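Local coordinates for extracellular solute-binding protein, family 1 (Bifidobacterium longum subsp. infantis, PDB 6FTH), which probably captures human milk oligosaccharides outside the cell and delivers them to an ABC transporter for uptake, at residues Val453-Thr458 with Gln511-Ile516; Asn461-Asn466 with Gln504-Ile509; Lys128-Pro133 with Phe336-Phe341. All blocks are in the same frame, centred on the assembly; numbering follows the deposited sequence.

Contact 1 of 3, residues Val453-Thr458 with Gln511-Ile516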
loop_
_atom_site.group_PDB
_atom_site.type_symbol
_atom_site.label_atom_id
_atom_site.label_comp_id
_atom_site.label_asym_id
_atom_site.label_seq_id
_atom_site.Cartn_x
_atom_site.Cartn_y
_atom_site.Cartn_z
ATOM N N VAL A 453 3.664 -12.646 -6.961
ATOM C CA VAL A 453 2.921 -13.653 -7.720
ATOM C C VAL A 453 2.111 -12.922 -8.783
ATOM O O VAL A 453 1.129 -12.255 -8.459
ATOM C CB VAL A 453 2.010 -14.482 -6.806
ATOM C CG1 VAL A 453 1.205 -15.507 -7.622
ATOM C CG2 VAL A 453 2.830 -15.207 -5.759
ATOM N N ASN A 454 2.537 -13.042 -10.041
ATOM C CA ASN A 454 2.014 -12.253 -11.162
ATOM C C ASN A 454 1.369 -13.195 -12.183
ATOM O O ASN A 454 2.100 -13.838 -12.953
ATOM C CB ASN A 454 3.183 -11.514 -11.840
ATOM C CG ASN A 454 4.002 -10.616 -10.882
ATOM O OD1 ASN A 454 5.256 -10.635 -10.877
ATOM N ND2 ASN A 454 3.304 -9.805 -10.110
ATOM N N PRO A 455 0.032 -13.305 -12.243
ATOM C CA PRO A 455 -0.595 -14.137 -13.291
ATOM C C PRO A 455 -0.300 -13.592 -14.676
ATOM O O PRO A 455 -0.142 -12.387 -14.869
ATOM C CB PRO A 455 -2.087 -14.031 -12.982
ATOM C CG PRO A 455 -2.156 -13.685 -11.524
ATOM C CD PRO A 455 -0.986 -12.779 -11.321
ATOM N N ASP A 456 -0.252 -14.499 -15.653
ATOM C CA ASP A 456 0.003 -14.099 -17.023
ATOM C C ASP A 456 -1.188 -13.328 -17.587
ATOM O O ASP A 456 -2.225 -13.171 -16.934
ATOM C CB ASP A 456 0.418 -15.309 -17.863
ATOM C CG ASP A 456 -0.734 -16.252 -18.208
ATOM O OD1 ASP A 456 -1.909 -16.007 -17.861
ATOM O OD2 ASP A 456 -0.429 -17.277 -18.841
ATOM N N PRO A 457 -1.042 -12.769 -18.796
ATOM C CA PRO A 457 -2.091 -11.881 -19.302
ATOM C C PRO A 457 -3.431 -12.546 -19.454
ATOM O O PRO A 457 -4.443 -11.944 -19.086
ATOM C CB PRO A 457 -1.532 -11.392 -20.651
ATOM C CG PRO A 457 -0.086 -11.592 -20.558
ATOM C CD PRO A 457 0.129 -12.794 -19.692
ATOM N N THR A 458 -3.473 -13.795 -19.939
ATOM C CA THR A 458 -4.749 -14.469 -20.118
ATOM C C THR A 458 -5.434 -14.671 -18.775
ATOM O O THR A 458 -6.631 -14.406 -18.616
ATOM C CB THR A 458 -4.524 -15.822 -20.804
ATOM O OG1 THR A 458 -4.008 -15.625 -22.127
ATOM C CG2 THR A 458 -5.822 -16.599 -20.904
ATOM N N GLN A 511 -4.057 -20.221 -7.061
ATOM C CA GLN A 511 -3.264 -21.350 -6.581
ATOM C C GLN A 511 -2.183 -21.720 -7.584
ATOM O O GLN A 511 -1.044 -22.020 -7.206
ATOM C CB GLN A 511 -4.143 -22.564 -6.309
ATOM C CG GLN A 511 -3.368 -23.778 -5.807
ATOM C CD GLN A 511 -3.029 -23.697 -4.323
ATOM O OE1 GLN A 511 -3.923 -23.745 -3.472
ATOM N NE2 GLN A 511 -1.738 -23.619 -4.011
ATOM N N LYS A 512 -2.533 -21.753 -8.865
ATOM C CA LYS A 512 -1.570 -22.135 -9.893
ATOM C C LYS A 512 -0.374 -21.197 -9.906
ATOM O O LYS A 512 0.775 -21.642 -9.908
ATOM C CB LYS A 512 -2.254 -22.133 -11.259
ATOM C CG LYS A 512 -1.308 -22.490 -12.401
ATOM C CD LYS A 512 -2.007 -22.542 -13.724
ATOM C CE LYS A 512 -2.383 -21.173 -14.183
ATOM N NZ LYS A 512 -2.995 -21.152 -15.559
ATOM N N TRP A 513 -0.619 -19.892 -9.948
ATOM C CA TRP A 513 0.506 -18.958 -10.027
ATOM C C TRP A 513 1.270 -18.904 -8.713
ATOM O O TRP A 513 2.502 -18.798 -8.703
ATOM C CB TRP A 513 0.018 -17.582 -10.445
ATOM C CG TRP A 513 -0.396 -17.596 -11.879
ATOM C CD1 TRP A 513 -1.670 -17.600 -12.365
ATOM C CD2 TRP A 513 0.468 -17.740 -13.009
ATOM N NE1 TRP A 513 -1.654 -17.715 -13.744
ATOM C CE2 TRP A 513 -0.354 -17.817 -14.156
ATOM C CE3 TRP A 513 1.857 -17.819 -13.166
ATOM C CZ2 TRP A 513 0.174 -17.923 -15.446
ATOM C CZ3 TRP A 513 2.379 -17.935 -14.451
ATOM C CH2 TRP A 513 1.534 -17.989 -15.573
ATOM N N TYR A 514 0.558 -19.002 -7.591
ATOM C CA TYR A 514 1.245 -19.122 -6.313
ATOM C C TYR A 514 2.211 -20.304 -6.327
ATOM O O TYR A 514 3.363 -20.193 -5.889
ATOM C CB TYR A 514 0.195 -19.267 -5.226
ATOM C CG TYR A 514 0.722 -19.598 -3.870
ATOM C CD1 TYR A 514 1.142 -18.599 -2.984
ATOM C CD2 TYR A 514 0.768 -20.907 -3.449
ATOM C CE1 TYR A 514 1.618 -18.914 -1.711
ATOM C CE2 TYR A 514 1.226 -21.231 -2.187
ATOM C CZ TYR A 514 1.651 -20.231 -1.312
ATOM O OH TYR A 514 2.117 -20.589 -0.051
ATOM N N ASP A 515 1.759 -21.446 -6.829
ATOM C CA ASP A 515 2.618 -22.631 -6.895
ATOM C C ASP A 515 3.810 -22.399 -7.824
ATOM O O ASP A 515 4.949 -22.726 -7.479
ATOM C CB ASP A 515 1.801 -23.842 -7.356
ATOM C CG ASP A 515 0.826 -24.332 -6.316
ATOM O OD1 ASP A 515 0.926 -23.927 -5.140
ATOM O OD2 ASP A 515 -0.051 -25.136 -6.675
ATOM N N ILE A 516 3.565 -21.838 -9.009
ATOM C CA ILE A 516 4.648 -21.576 -9.967
ATOM C C ILE A 516 5.737 -20.726 -9.320
ATOM O O ILE A 516 6.936 -21.010 -9.456
ATOM C CB ILE A 516 4.087 -20.909 -11.235
ATOM C CG1 ILE A 516 3.312 -21.938 -12.077
ATOM C CG2 ILE A 516 5.198 -20.255 -12.056
ATOM C CD1 ILE A 516 2.508 -21.325 -13.223
#
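W513 and V453 bury the most surface here, with D456 next, and the indole of W513 is the piece around which the segment 453-458 is laid. Its CG stands anti to the carbonyl carbon (chi1 -71°), and from there the ring spreads beneath the incoming chain. P455 sits on the pyrrole half in a CH-pi contact: its CA lies 3.6 Å from the centroid of the five-membered ring, only 1° off the ring normal. P455 CB comes down beside this point, 3.6 Å from W513 CD1. On the same face the backbone N of D456 lies above the plane near CE2 and CZ2. The D456 side chain runs at about a right angle to that of W513, its carboxylate plane turned 56° from the indole, and comes in at the outer edge with CG 3.4 Å from W513 CZ2. The opposite face is touched by I516 CD1, one turn on in the same helix.

V453 packs at the root of the tryptophan rather than on its ring. Its CG1 presses against the helix backbone, 3.6 Å from Y514 N, and reaches W513 CB at 3.7 Å.

D456 is the N-cap of helix 457-484, OD1 accepting from the backbone N of D459, while the D459 carboxylate takes the indole NE1 of W513 and forms a salt bridge with K512. The contact between the segments is van der Waals and CH-pi in kind, with polar atoms of N454 and D456 resting on the ring without bonding across; the bond from NE1 to D459 would tend to fix the rotation of the indole under P455.

Contact 2 of 3, residues Asn461-Asn466 with Gln504-Ile509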
loop_
_atom_site.group_PDB
_atom_site.type_symbol
_atom_site.label_atom_id
_atom_site.label_comp_id
_atom_site.label_asym_id
_atom_site.label_seq_id
_atom_site.Cartn_x
_atom_site.Cartn_y
_atom_site.Cartn_z
ATOM N N ASN A 461 -6.685 -11.388 -17.218
ATOM C CA ASN A 461 -7.949 -10.929 -17.770
ATOM C C ASN A 461 -9.121 -11.747 -17.230
ATOM O O ASN A 461 -10.183 -11.199 -16.922
ATOM C CB ASN A 461 -7.888 -10.937 -19.301
ATOM C CG ASN A 461 -6.935 -9.868 -19.847
ATOM O OD1 ASN A 461 -6.703 -8.844 -19.218
ATOM N ND2 ASN A 461 -6.385 -10.120 -21.023
ATOM N N THR A 462 -8.949 -13.060 -17.076
ATOM C CA THR A 462 -10.012 -13.846 -16.458
ATOM C C THR A 462 -10.295 -13.366 -15.045
ATOM O O THR A 462 -11.453 -13.169 -14.663
ATOM C CB THR A 462 -9.631 -15.323 -16.432
ATOM O OG1 THR A 462 -9.512 -15.796 -17.786
ATOM C CG2 THR A 462 -10.688 -16.131 -15.693
ATOM N N LEU A 463 -9.239 -13.200 -14.249
ATOM C CA LEU A 463 -9.405 -12.734 -12.871
ATOM C C LEU A 463 -10.150 -11.416 -12.824
ATOM O O LEU A 463 -11.126 -11.273 -12.086
ATOM C CB LEU A 463 -8.049 -12.588 -12.194
ATOM C CG LEU A 463 -7.310 -13.891 -11.883
ATOM C CD1 LEU A 463 -5.936 -13.544 -11.393
ATOM C CD2 LEU A 463 -8.045 -14.729 -10.836
ATOM N N THR A 464 -9.695 -10.436 -13.602
ATOM C CA THR A 464 -10.288 -9.105 -13.543
ATOM C C THR A 464 -11.735 -9.124 -14.020
ATOM O O THR A 464 -12.608 -8.477 -13.421
ATOM C CB THR A 464 -9.446 -8.133 -14.374
ATOM O OG1 THR A 464 -9.446 -8.540 -15.735
ATOM C CG2 THR A 464 -8.044 -8.082 -13.893
ATOM N N ASN A 465 -12.023 -9.877 -15.084
ATOM C CA ASN A 465 -13.394 -9.961 -15.574
ATOM C C ASN A 465 -14.307 -10.567 -14.516
ATOM O O ASN A 465 -15.379 -10.029 -14.219
ATOM C CB ASN A 465 -13.460 -10.772 -16.872
ATOM C CG ASN A 465 -14.635 -10.350 -17.782
ATOM O OD1 ASN A 465 -14.492 -9.476 -18.648
ATOM N ND2 ASN A 465 -15.796 -10.968 -17.582
ATOM N N ASN A 466 -13.897 -11.703 -13.927
ATOM C CA ASN A 466 -14.712 -12.312 -12.896
ATOM C C ASN A 466 -14.805 -11.405 -11.669
ATOM O O ASN A 466 -15.890 -11.247 -11.084
ATOM C CB ASN A 466 -14.117 -13.663 -12.484
ATOM C CG ASN A 466 -14.270 -14.746 -13.546
ATOM O OD1 ASN A 466 -15.017 -14.614 -14.523
ATOM N ND2 ASN A 466 -13.565 -15.852 -13.335
ATOM N N GLN A 504 -14.509 -19.752 -7.899
ATOM C CA GLN A 504 -13.664 -20.941 -7.743
ATOM C C GLN A 504 -12.652 -21.068 -8.872
ATOM O O GLN A 504 -11.562 -21.623 -8.662
ATOM C CB GLN A 504 -14.504 -22.205 -7.618
ATOM C CG GLN A 504 -15.436 -22.213 -6.459
ATOM C CD GLN A 504 -14.733 -21.877 -5.185
ATOM O OE1 GLN A 504 -13.650 -22.391 -4.908
ATOM N NE2 GLN A 504 -15.315 -20.971 -4.415
ATOM N N GLU A 505 -12.967 -20.547 -10.066
ATOM C CA GLU A 505 -11.967 -20.433 -11.115
ATOM C C GLU A 505 -10.847 -19.502 -10.671
ATOM O O GLU A 505 -9.659 -19.782 -10.875
ATOM C CB GLU A 505 -12.618 -19.907 -12.402
ATOM C CG GLU A 505 -11.630 -19.712 -13.557
ATOM C CD GLU A 505 -12.296 -19.210 -14.841
ATOM O OE1 GLU A 505 -13.314 -18.469 -14.746
ATOM O OE2 GLU A 505 -11.786 -19.556 -15.936
ATOM N N ASN A 506 -11.216 -18.376 -10.062
ATOM C CA ASN A 506 -10.211 -17.432 -9.595
ATOM C C ASN A 506 -9.327 -18.054 -8.513
ATOM O O ASN A 506 -8.112 -17.848 -8.506
ATOM C CB ASN A 506 -10.900 -16.164 -9.062
ATOM C CG ASN A 506 -11.360 -15.226 -10.156
ATOM O OD1 ASN A 506 -11.456 -15.598 -11.308
ATOM N ND2 ASN A 506 -11.599 -13.971 -9.787
ATOM N N VAL A 507 -9.923 -18.806 -7.575
ATOM C CA VAL A 507 -9.115 -19.490 -6.564
ATOM C C VAL A 507 -8.085 -20.398 -7.224
ATOM O O VAL A 507 -6.899 -20.390 -6.866
ATOM C CB VAL A 507 -10.015 -20.264 -5.585
ATOM C CG1 VAL A 507 -9.157 -21.118 -4.690
ATOM C CG2 VAL A 507 -10.869 -19.304 -4.767
ATOM N N LYS A 508 -8.526 -21.196 -8.197
ATOM C CA LYS A 508 -7.620 -22.129 -8.846
ATOM C C LYS A 508 -6.522 -21.405 -9.629
ATOM O O LYS A 508 -5.369 -21.858 -9.650
ATOM C CB LYS A 508 -8.442 -23.068 -9.727
ATOM C CG LYS A 508 -7.654 -24.172 -10.412
ATOM C CD LYS A 508 -8.527 -25.426 -10.778
ATOM C CE LYS A 508 -9.714 -25.032 -11.574
ATOM N NZ LYS A 508 -10.387 -26.236 -12.094
ATOM N N ILE A 509 -6.857 -20.277 -10.289
ATOM C CA ILE A 509 -5.854 -19.476 -10.986
ATOM C C ILE A 509 -4.800 -18.959 -10.015
ATOM O O ILE A 509 -3.594 -19.077 -10.267
ATOM C CB ILE A 509 -6.531 -18.325 -11.755
ATOM C CG1 ILE A 509 -7.266 -18.899 -12.970
ATOM C CG2 ILE A 509 -5.512 -17.274 -12.161
ATOM C CD1 ILE A 509 -8.168 -17.876 -13.698
HETATM O O HOH W 1 -11.484 -18.338 -18.226
HETATM O O HOH W 2 -14.403 -16.622 -16.694
#
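T462, L463 and N466 meet E505, N506 and I509 in a near-antiparallel helix-helix contact, in which the early part of helix 457-484 packs against helix 503-518 in the all-helical C-terminal region of the solute-binding fold. The axes of the two short segments run at 147° to each other and approach to 9.8 Å, with L463 and N506 level at the closest backbone point.

The buried part of the interface is largely apolar. The L463 and I509 side chains lie alongside one another, pointing opposite ways, with L463 CD2 3.8 Å from I509 CG2, while I509 CD1 meets T462 CG2. The L463 methyl CD2 also lies against the amide of N506, 3.4 Å from its CG, so that the apolar and polar parts adjoin directly.

The polar part centres on N466, whose CG is anti to its carbonyl carbon (chi1 -71°). Its ND2 gives both protons across the contact, one to N506 OD1 at 2.9 Å and one to E505 OE1 at 3.0 Å. Both acceptors lie near the N466 amide plane, although the donor stands above the plane of the N506 carbonyl and of the E505 carboxylate. An alanine at N466 would probably leave N506 OD1 and E505 OE1 without this shared donor and the E505 carboxylate freer to turn.

Two waters join the helices on the side where E505 is exposed. One links T462 OG1 to E505 OE2; the other donates to N466 OD1 and also to E505 OE1, 2.9 Å away.

Contact 3 of 3, residues Lys128-Pro133 with Phe336-Phe341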
loop_
_atom_site.group_PDB
_atom_site.type_symbol
_atom_site.label_atom_id
_atom_site.label_comp_id
_atom_site.label_asym_id
_atom_site.label_seq_id
_atom_site.Cartn_x
_atom_site.Cartn_y
_atom_site.Cartn_z
ATOM N N LYS A 128 11.957 -9.978 -8.085
ATOM C CA LYS A 128 10.817 -10.861 -8.331
ATOM C C LYS A 128 9.544 -10.076 -8.615
ATOM O O LYS A 128 8.689 -10.528 -9.384
ATOM C CB LYS A 128 10.578 -11.740 -7.114
ATOM C CG LYS A 128 11.689 -12.735 -6.866
ATOM C CD LYS A 128 11.286 -13.706 -5.772
ATOM C CE LYS A 128 12.316 -14.792 -5.592
ATOM N NZ LYS A 128 11.861 -15.710 -4.507
ATOM N N LEU A 129 9.390 -8.920 -7.982
ATOM C CA LEU A 129 8.159 -8.159 -8.108
ATOM C C LEU A 129 7.853 -7.802 -9.550
ATOM O O LEU A 129 6.676 -7.702 -9.917
ATOM C CB LEU A 129 8.267 -6.893 -7.260
ATOM C CG LEU A 129 6.998 -6.081 -7.032
ATOM C CD1 LEU A 129 5.948 -6.889 -6.253
ATOM C CD2 LEU A 129 7.342 -4.772 -6.291
ATOM N N THR A 130 8.878 -7.586 -10.382
ATOM C CA THR A 130 8.647 -7.162 -11.764
ATOM C C THR A 130 9.096 -8.180 -12.804
ATOM O O THR A 130 9.106 -7.856 -13.997
ATOM C CB THR A 130 9.308 -5.806 -12.033
ATOM O OG1 THR A 130 10.724 -5.947 -11.897
ATOM C CG2 THR A 130 8.762 -4.753 -11.071
ATOM N N THR A 131 9.462 -9.389 -12.393
ATOM C CA THR A 131 9.998 -10.399 -13.295
ATOM C C THR A 131 9.019 -11.561 -13.379
ATOM O O THR A 131 8.631 -12.121 -12.347
ATOM C CB THR A 131 11.337 -10.926 -12.780
ATOM O OG1 THR A 131 12.298 -9.867 -12.735
ATOM C CG2 THR A 131 11.852 -12.016 -13.704
ATOM N N ASP A 132 8.641 -11.935 -14.597
ATOM C CA ASP A 132 7.713 -13.051 -14.780
ATOM C C ASP A 132 8.450 -14.377 -14.660
ATOM O O ASP A 132 9.683 -14.426 -14.600
ATOM C CB ASP A 132 6.923 -12.883 -16.078
ATOM C CG ASP A 132 7.777 -13.028 -17.341
ATOM O OD1 ASP A 132 8.808 -13.725 -17.324
ATOM O OD2 ASP A 132 7.392 -12.411 -18.350
ATOM N N PRO A 133 7.717 -15.492 -14.551
ATOM C CA PRO A 133 8.399 -16.781 -14.366
ATOM C C PRO A 133 9.229 -17.185 -15.567
ATOM O O PRO A 133 10.183 -17.958 -15.407
ATOM C CB PRO A 133 7.250 -17.769 -14.097
ATOM C CG PRO A 133 6.053 -16.905 -13.793
ATOM C CD PRO A 133 6.258 -15.664 -14.607
ATOM N N PHE A 336 8.269 -1.533 -1.502
ATOM C CA PHE A 336 8.476 -1.642 -2.942
ATOM C C PHE A 336 7.264 -1.187 -3.745
ATOM O O PHE A 336 6.113 -1.366 -3.346
ATOM C CB PHE A 336 8.730 -3.094 -3.362
ATOM C CG PHE A 336 9.906 -3.745 -2.688
ATOM C CD1 PHE A 336 11.108 -3.090 -2.537
ATOM C CD2 PHE A 336 9.805 -5.030 -2.209
ATOM C CE1 PHE A 336 12.195 -3.714 -1.912
ATOM C CE2 PHE A 336 10.885 -5.643 -1.581
ATOM C CZ PHE A 336 12.065 -4.974 -1.418
ATOM N N GLU A 337 7.549 -0.644 -4.931
ATOM C CA GLU A 337 6.552 -0.347 -5.948
ATOM C C GLU A 337 7.058 -0.915 -7.265
ATOM O O GLU A 337 8.264 -0.973 -7.507
ATOM C CB GLU A 337 6.306 1.173 -6.066
ATOM C CG GLU A 337 5.737 1.811 -4.796
ATOM C CD GLU A 337 4.290 1.389 -4.512
ATOM O OE1 GLU A 337 3.554 1.009 -5.452
ATOM O OE2 GLU A 337 3.895 1.442 -3.331
ATOM N N ALA A 338 6.128 -1.344 -8.121
ATOM C CA ALA A 338 6.474 -2.181 -9.267
ATOM C C ALA A 338 6.447 -1.476 -10.618
ATOM O O ALA A 338 6.658 -2.139 -11.636
ATOM C CB ALA A 338 5.517 -3.364 -9.329
ATOM N N ASP A 339 6.218 -0.165 -10.660
ATOM C CA ASP A 339 5.926 0.542 -11.901
ATOM C C ASP A 339 6.901 1.684 -12.171
ATOM O O ASP A 339 6.509 2.733 -12.674
ATOM C CB ASP A 339 4.504 1.100 -11.864
ATOM C CG ASP A 339 4.327 2.206 -10.844
ATOM O OD1 ASP A 339 4.960 2.175 -9.767
ATOM O OD2 ASP A 339 3.537 3.129 -11.100
ATOM N N ARG A 340 8.179 1.515 -11.884
ATOM C CA ARG A 340 9.033 2.687 -11.724
ATOM C C ARG A 340 10.036 2.958 -12.848
ATOM O O ARG A 340 10.702 3.997 -12.822
ATOM C CB ARG A 340 9.666 2.663 -10.333
ATOM C CG ARG A 340 8.602 2.686 -9.239
ATOM C CD ARG A 340 7.879 4.031 -9.227
ATOM N NE ARG A 340 6.652 4.074 -8.436
ATOM C CZ ARG A 340 6.588 4.474 -7.172
ATOM N NH1 ARG A 340 7.687 4.804 -6.483
ATOM N NH2 ARG A 340 5.397 4.520 -6.567
ATOM N N PHE A 341 10.152 2.093 -13.844
ATOM C CA PHE A 341 10.960 2.414 -15.020
ATOM C C PHE A 341 10.659 1.439 -16.138
ATOM O O PHE A 341 10.830 0.225 -15.963
ATOM C CB PHE A 341 12.460 2.323 -14.686
ATOM C CG PHE A 341 13.373 2.771 -15.808
ATOM C CD1 PHE A 341 13.650 1.934 -16.886
ATOM C CD2 PHE A 341 13.967 4.025 -15.776
ATOM C CE1 PHE A 341 14.490 2.346 -17.917
ATOM C CE2 PHE A 341 14.803 4.447 -16.812
ATOM C CZ PHE A 341 15.046 3.608 -17.887
#
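L129 fits against the bend of segment 336-341, its CD2 lying between F336 and A338. This is the tightly packed part: L129 CD2 is 3.6 Å from F336 CB and 3.8 Å from A338 CB, and comes near the carbonyl carbon of E337. CG of L129 stands anti to the backbone N (chi1 -169°), which sets it against A338 CB. The phenylalanine meets the leucine through CB, the two side chains crossing obliquely.

T130 continues the contact with its methyl, CG2 lying 3.4 Å from A338 O. That carbonyl oxygen is buried with no hydrogen-bond partner, whereas the T130 hydroxyl is satisfied by the backbone O of A139.

Beyond T130 the segments part. Residues 131-133 lead away; on the opposing segment, the E337 side chain leaves the backbone away from 128-133, and its CB covers one face of the R340 guanidinium, which is salt-bridged to D339.

Helix 124-130 thus packs against the corner at A338, where the chain passes from the two-stranded sheet with 140-143 to strand 339-343 of the four-stranded sheet; just beyond it R340 and F341 form a classic beta bulge opposite L140.

In the fold
Contacts 1 and 2 both draw on helix 457-484 and helix 503-518, contact 1 through the loop leading into the former, contact 2 helix to helix, and they adjoin through packing of P455 on L463. Contact 3 joins a different pair, helix 124-130 and the bent strand region 336-341, and lies nearer the centre of the chain. All three are partly buried. Only contact 2, at about 22 Å from the centre of the chain, has an exposed participant, E505, and it alone is bridged by side-chain hydrogen bonds and water; contact 1 rests on an aromatic face and contact 3 on aliphatic packing. P133, trailing from contact 3, packs on W513 and I516 and so ties it to contact 1, whereas contacts 2 and 3 do not touch.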